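DTDP-4-amino-4,6-dideoxyglucose formyltransferase (Mycobacterium tuberculosis CAS/NITR204, PDB 5VYQ) probably transfers a formyl group from a folate cofactor to the amino group of the sugar in dTDP-4-amino-4,6-dideoxyglucose. Local coordinates at residues 69-72 against 73-77; 174-178 against 179-183. All coordinates share one frame; numbering follows the deposited sequence.

Contact 1: residues 69-72 against 73-77; sequences VAEI and VERYD. With NA (sodium ion), chain G; NA (sodium ion), chain H.
R75 lays its guanidinium over the methylene part of E71 one helical turn earlier, with CG of E71 3.6 Å from NH2 of R75 and meeting one face of the flat group near its rim. The pairing is aliphatic against planar, not charge to charge: the E71 chain bends at chi2 (81°), which carries its carboxylate away from R75 toward R68, its salt-bridge partner. R75 instead turns NE to OE1 of E74 in a weak salt bridge at 3.5 Å. Beneath these surface chains, four successive i to i+4 backbone bonds hold the last turn, running from V73 N to V69 O through to Y76 N to I72 O. On the inner side, CG2 of I72 approaches CD2 of Y76 at 4.1 Å, while CA of I72 lies in the plane of the ring, at its edge. L25 of strand 24-28 touches both residues, and the phenol hydroxyl bonds to D48.

Y76 leaves helical geometry. O of V73, near the helix end, and O of Y76, just beyond it, both bind the same sodium ion, at 2.4 Å each, and three waters complete the observed set. One of those waters donates to OD1 of D77 at 2.6 Å, so the first ion is tied to the next residue through its hydration shell. The other carboxylate oxygen, OD2 of D77, binds a second sodium ion at 2.6 Å, shared with M21 and T23. The arrangement is that of a helix C-terminus capped by a cation, here where helix 65-75 passes into strand 78-82 of the Rossmann-like formyltransferase domain.

Contact 2: residues 174-178 against 179-183; sequences FDAIR and DGSYT
A176 offers its carbonyl oxygen to the chain folding back after helix 155-179, a Schellman motif in which G180, with positive phi (65°), reverses the path. N of S181 reaches O of A176 at 3.2 Å, the 6→1 bond of the motif, lying in the carbonyl plane on a lone pair. The N-H of G180 is shared weakly between O of A176 and O of I177; the second of these, at 3.4 Å from G180 N to I177 O, is the 5→2 bond. This is the compact side of the turn. The first torsion of Y182 (chi1 49°) sets CG between its own backbone N and carbonyl carbon, which brings the ring back against the last turn: CD2 of Y182 stands 3.3 Å from O of A176, and CA of I177 lies at the ring edge, in its plane. The tyrosine hydroxyl is bonded to E131 and R97, and R97 also takes the carbonyl of I177, so one arginine joins the tyrosine to the helix terminus.

The loose side is that of exposed S181, whose OG touches CA of A176 at 3.4 Å, with no hydrogen bond across the contact. Farther round the helix lies a separate, firmly bonded polar patch, where R178 and D179 run side by side in a two-point salt bridge; the bend of the arginine at chi3 (61°) curls its guanidinium back to its neighbour. D175 adds its charge to the network, although its stronger partner is R43, and N of G19, a remnant of the purification tag, bonds to OD1 of D179. The two grips differ in approach: NE of R178 meets OD1 of D179 at 2.9 Å from above the carboxylate plane, whereas NH2 of R178 meets OD2 of D179, also at 2.9 Å, on the syn side but tilted out of that plane.

Overall arrangement
Both contacts show how a helix can end at the surface of one α/β domain. Contact 1 comes first along the chain, closing helix 65-75 just before strand 78-82 enters the six-stranded mixed sheet; contact 2 follows later, at the end of helix 155-179, before strand 193-194. Their centres lie about 19 Å apart and their nearest atoms about 7 Å, without touching. V22 links the two regions, touching D77 of contact 1 and R178 of contact 2. Both helix ends gather at one end of the domain, one finished by a sodium ion (a second sits at D77), the other by protein groups. Neither touches the bound ligands, although V69 lies about 11 Å from the folinic acid.

Contact 1: residues 69-72 against 73-77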
loop_
_atom_site.group_PDB
_atom_site.type_symbol
_atom_site.label_atom_id
_atom_site.label_comp_id
_atom_site.label_asym_id
_atom_site.label_seq_id
_atom_site.Cartn_x
_atom_site.Cartn_y
_atom_site.Cartn_z
ATOM N N VAL A 69 43.698 -0.126 -11.471
ATOM C CA VAL A 69 43.554 0.118 -12.919
ATOM C C VAL A 69 44.692 -0.478 -13.739
ATOM O O VAL A 69 44.472 -1.142 -14.791
ATOM C CB VAL A 69 43.500 1.624 -13.289
ATOM C CG1 VAL A 69 43.292 1.809 -14.784
ATOM C CG2 VAL A 69 42.423 2.362 -12.525
ATOM N N ALA A 70 45.932 -0.231 -13.307
ATOM C CA ALA A 70 47.023 -0.700 -14.105
ATOM C C ALA A 70 47.078 -2.215 -14.238
ATOM O O ALA A 70 47.366 -2.761 -15.309
ATOM C CB ALA A 70 48.342 -0.162 -13.583
ATOM N N GLU A 71 46.801 -2.892 -13.141
ATOM C CA GLU A 71 46.796 -4.351 -13.166
ATOM C C GLU A 71 45.617 -4.907 -13.963
ATOM O O GLU A 71 45.765 -5.851 -14.718
ATOM C CB GLU A 71 46.762 -4.918 -11.749
ATOM C CG GLU A 71 48.111 -4.756 -11.044
ATOM C CD GLU A 71 48.318 -3.364 -10.479
ATOM O OE1 GLU A 71 49.438 -2.842 -10.607
ATOM O OE2 GLU A 71 47.367 -2.749 -9.942
ATOM N N ILE A 72 44.458 -4.300 -13.792
ATOM C CA ILE A 72 43.300 -4.716 -14.604
ATOM C C ILE A 72 43.566 -4.601 -16.107
ATOM O O ILE A 72 43.320 -5.544 -16.870
ATOM C CB ILE A 72 42.024 -3.959 -14.176
ATOM C CG1 ILE A 72 41.611 -4.300 -12.744
ATOM C CG2 ILE A 72 40.891 -4.252 -15.116
ATOM C CD1 ILE A 72 40.666 -3.308 -12.116
ATOM N N VAL A 73 44.079 -3.453 -16.545
ATOM C CA VAL A 73 44.356 -3.235 -17.942
ATOM C C VAL A 73 45.405 -4.240 -18.438
ATOM O O VAL A 73 45.266 -4.820 -19.507
ATOM C CB VAL A 73 44.785 -1.769 -18.196
ATOM C CG1 VAL A 73 45.417 -1.540 -19.577
ATOM C CG2 VAL A 73 43.618 -0.823 -18.018
ATOM N N GLU A 74 46.422 -4.506 -17.630
ATOM C CA GLU A 74 47.451 -5.465 -18.037
ATOM C C GLU A 74 46.912 -6.900 -18.195
ATOM O O GLU A 74 47.195 -7.566 -19.200
ATOM C CB GLU A 74 48.591 -5.471 -17.025
ATOM C CG GLU A 74 49.691 -6.510 -17.235
ATOM C CD GLU A 74 50.654 -6.514 -16.059
ATOM O OE1 GLU A 74 50.633 -7.478 -15.272
ATOM O OE2 GLU A 74 51.425 -5.542 -15.907
ATOM N N ARG A 75 46.136 -7.351 -17.223
ATOM C CA ARG A 75 45.770 -8.753 -17.096
ATOM C C ARG A 75 44.519 -9.209 -17.825
ATOM O O ARG A 75 44.355 -10.425 -18.020
ATOM C CB ARG A 75 45.634 -9.081 -15.631
ATOM C CG ARG A 75 47.016 -8.894 -15.026
ATOM C CD ARG A 75 46.957 -9.055 -13.549
ATOM N NE ARG A 75 48.249 -8.644 -13.008
ATOM C CZ ARG A 75 48.482 -8.389 -11.722
ATOM N NH1 ARG A 75 47.517 -8.534 -10.818
ATOM N NH2 ARG A 75 49.704 -7.966 -11.379
ATOM N N TYR A 76 43.607 -8.277 -18.130
ATOM C CA TYR A 76 42.346 -8.672 -18.737
ATOM C C TYR A 76 42.203 -8.142 -20.149
ATOM O O TYR A 76 42.792 -7.133 -20.482
ATOM C CB TYR A 76 41.155 -8.252 -17.885
ATOM C CG TYR A 76 41.125 -8.895 -16.523
ATOM C CD1 TYR A 76 40.566 -10.146 -16.336
ATOM C CD2 TYR A 76 41.656 -8.248 -15.433
ATOM C CE1 TYR A 76 40.550 -10.742 -15.101
ATOM C CE2 TYR A 76 41.662 -8.845 -14.193
ATOM C CZ TYR A 76 41.109 -10.097 -14.013
ATOM O OH TYR A 76 41.081 -10.619 -12.723
ATOM N N ASP A 77 41.414 -8.839 -20.958
ATOM C CA ASP A 77 41.080 -8.443 -22.305
ATOM C C ASP A 77 39.743 -7.728 -22.362
ATOM O O ASP A 77 39.461 -7.069 -23.356
ATOM C CB ASP A 77 41.039 -9.648 -23.236
ATOM C CG ASP A 77 42.384 -10.399 -23.255
ATOM O OD1 ASP A 77 43.425 -9.735 -23.470
ATOM O OD2 ASP A 77 42.326 -11.622 -23.025
HETATM NA NA NA G . 44.423 -5.777 -21.483
HETATM NA NA NA H . 43.825 -13.676 -22.719
HETATM O O HOH W 1 44.366 -7.294 -23.314
HETATM O O HOH W 2 46.522 -5.782 -22.148
HETATM O O HOH W 3 43.916 -3.974 -22.728
HETATM O O HOH W 4 44.374 -15.927 -22.298
HETATM O O HOH W 5 45.380 -12.872 -21.578
#

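Contact 2: residues 174-178 against 179-183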
loop_
_atom_site.group_PDB
_atom_site.type_symbol
_atom_site.label_atom_id
_atom_site.label_comp_id
_atom_site.label_asym_id
_atom_site.label_seq_id
_atom_site.Cartn_x
_atom_site.Cartn_y
_atom_site.Cartn_z
ATOM N N PHE A 174 26.328 -13.248 -25.253
ATOM C CA PHE A 174 27.605 -13.419 -24.568
ATOM C C PHE A 174 28.737 -13.676 -25.562
ATOM O O PHE A 174 29.799 -13.062 -25.481
ATOM C CB PHE A 174 27.566 -14.568 -23.592
ATOM C CG PHE A 174 28.909 -14.800 -22.951
ATOM C CD1 PHE A 174 29.426 -13.858 -22.084
ATOM C CD2 PHE A 174 29.706 -15.871 -23.322
ATOM C CE1 PHE A 174 30.680 -14.026 -21.510
ATOM C CE2 PHE A 174 30.964 -16.043 -22.765
ATOM C CZ PHE A 174 31.451 -15.138 -21.836
ATOM N N ASP A 175 28.520 -14.582 -26.525
ATOM C CA ASP A 175 29.637 -14.849 -27.438
ATOM C C ASP A 175 30.116 -13.573 -28.130
ATOM O O ASP A 175 31.332 -13.363 -28.266
ATOM C CB ASP A 175 29.292 -15.895 -28.511
ATOM C CG ASP A 175 29.031 -17.274 -27.956
ATOM O OD1 ASP A 175 29.191 -17.515 -26.743
ATOM O OD2 ASP A 175 28.658 -18.145 -28.786
ATOM N N ALA A 176 29.188 -12.756 -28.634
ATOM C CA ALA A 176 29.567 -11.529 -29.357
ATOM C C ALA A 176 30.292 -10.555 -28.431
ATOM O O ALA A 176 31.232 -9.852 -28.823
ATOM C CB ALA A 176 28.365 -10.857 -29.995
ATOM N N ILE A 177 29.814 -10.499 -27.192
ATOM C CA ILE A 177 30.405 -9.636 -26.200
ATOM C C ILE A 177 31.826 -10.060 -25.910
ATOM O O ILE A 177 32.769 -9.255 -25.924
ATOM C CB ILE A 177 29.573 -9.614 -24.916
ATOM C CG1 ILE A 177 28.235 -8.922 -25.157
ATOM C CG2 ILE A 177 30.293 -8.850 -23.775
ATOM C CD1 ILE A 177 27.154 -9.275 -24.147
ATOM N N ARG A 178 31.970 -11.349 -25.668
ATOM C CA ARG A 178 33.271 -11.968 -25.470
ATOM C C ARG A 178 34.259 -11.636 -26.582
ATOM O O ARG A 178 35.386 -11.168 -26.344
ATOM C CB ARG A 178 33.087 -13.483 -25.285
ATOM C CG ARG A 178 34.388 -14.260 -25.088
ATOM C CD ARG A 178 34.206 -15.752 -25.354
ATOM N NE ARG A 178 33.774 -15.972 -26.749
ATOM C CZ ARG A 178 33.016 -16.976 -27.184
ATOM N NH1 ARG A 178 32.571 -17.904 -26.351
ATOM N NH2 ARG A 178 32.686 -17.040 -28.464
ATOM N N ASP A 179 33.805 -11.821 -27.813
ATOM C CA ASP A 179 34.685 -11.767 -28.959
ATOM C C ASP A 179 34.818 -10.369 -29.519
ATOM O O ASP A 179 35.665 -10.124 -30.361
ATOM C CB ASP A 179 34.127 -12.634 -30.063
ATOM C CG ASP A 179 34.189 -14.124 -29.748
ATOM O OD1 ASP A 179 35.006 -14.575 -28.923
ATOM O OD2 ASP A 179 33.367 -14.860 -30.323
ATOM N N GLY A 180 33.977 -9.446 -29.099
ATOM C CA GLY A 180 33.999 -8.107 -29.686
ATOM C C GLY A 180 33.596 -8.124 -31.154
ATOM O O GLY A 180 34.008 -7.248 -31.912
ATOM N N SER A 181 32.737 -9.054 -31.542
ATOM C CA SER A 181 32.364 -9.252 -32.947
ATOM C C SER A 181 31.150 -8.428 -33.379
ATOM O O SER A 181 30.754 -8.421 -34.538
ATOM C CB SER A 181 32.098 -10.731 -33.193
ATOM O OG SER A 181 31.044 -11.174 -32.357
ATOM N N TYR A 182 30.546 -7.706 -32.455
ATOM C CA TYR A 182 29.364 -6.909 -32.754
ATOM C C TYR A 182 29.748 -5.620 -33.459
ATOM O O TYR A 182 30.914 -5.251 -33.453
ATOM C CB TYR A 182 28.657 -6.569 -31.433
ATOM C CG TYR A 182 29.574 -6.029 -30.373
ATOM C CD1 TYR A 182 29.993 -4.695 -30.404
ATOM C CD2 TYR A 182 30.005 -6.828 -29.322
ATOM C CE1 TYR A 182 30.840 -4.174 -29.437
ATOM C CE2 TYR A 182 30.875 -6.314 -28.349
ATOM C CZ TYR A 182 31.260 -4.989 -28.411
ATOM O OH TYR A 182 32.087 -4.427 -27.478
ATOM N N THR A 183 28.773 -4.909 -34.013
ATOM C CA THR A 183 28.998 -3.551 -34.464
ATOM C C THR A 183 28.016 -2.672 -33.671
ATOM O O THR A 183 26.794 -2.683 -33.879
ATOM C CB THR A 183 28.796 -3.422 -35.979
ATOM O OG1 THR A 183 27.447 -3.770 -36.265
ATOM C CG2 THR A 183 29.674 -4.386 -36.692
#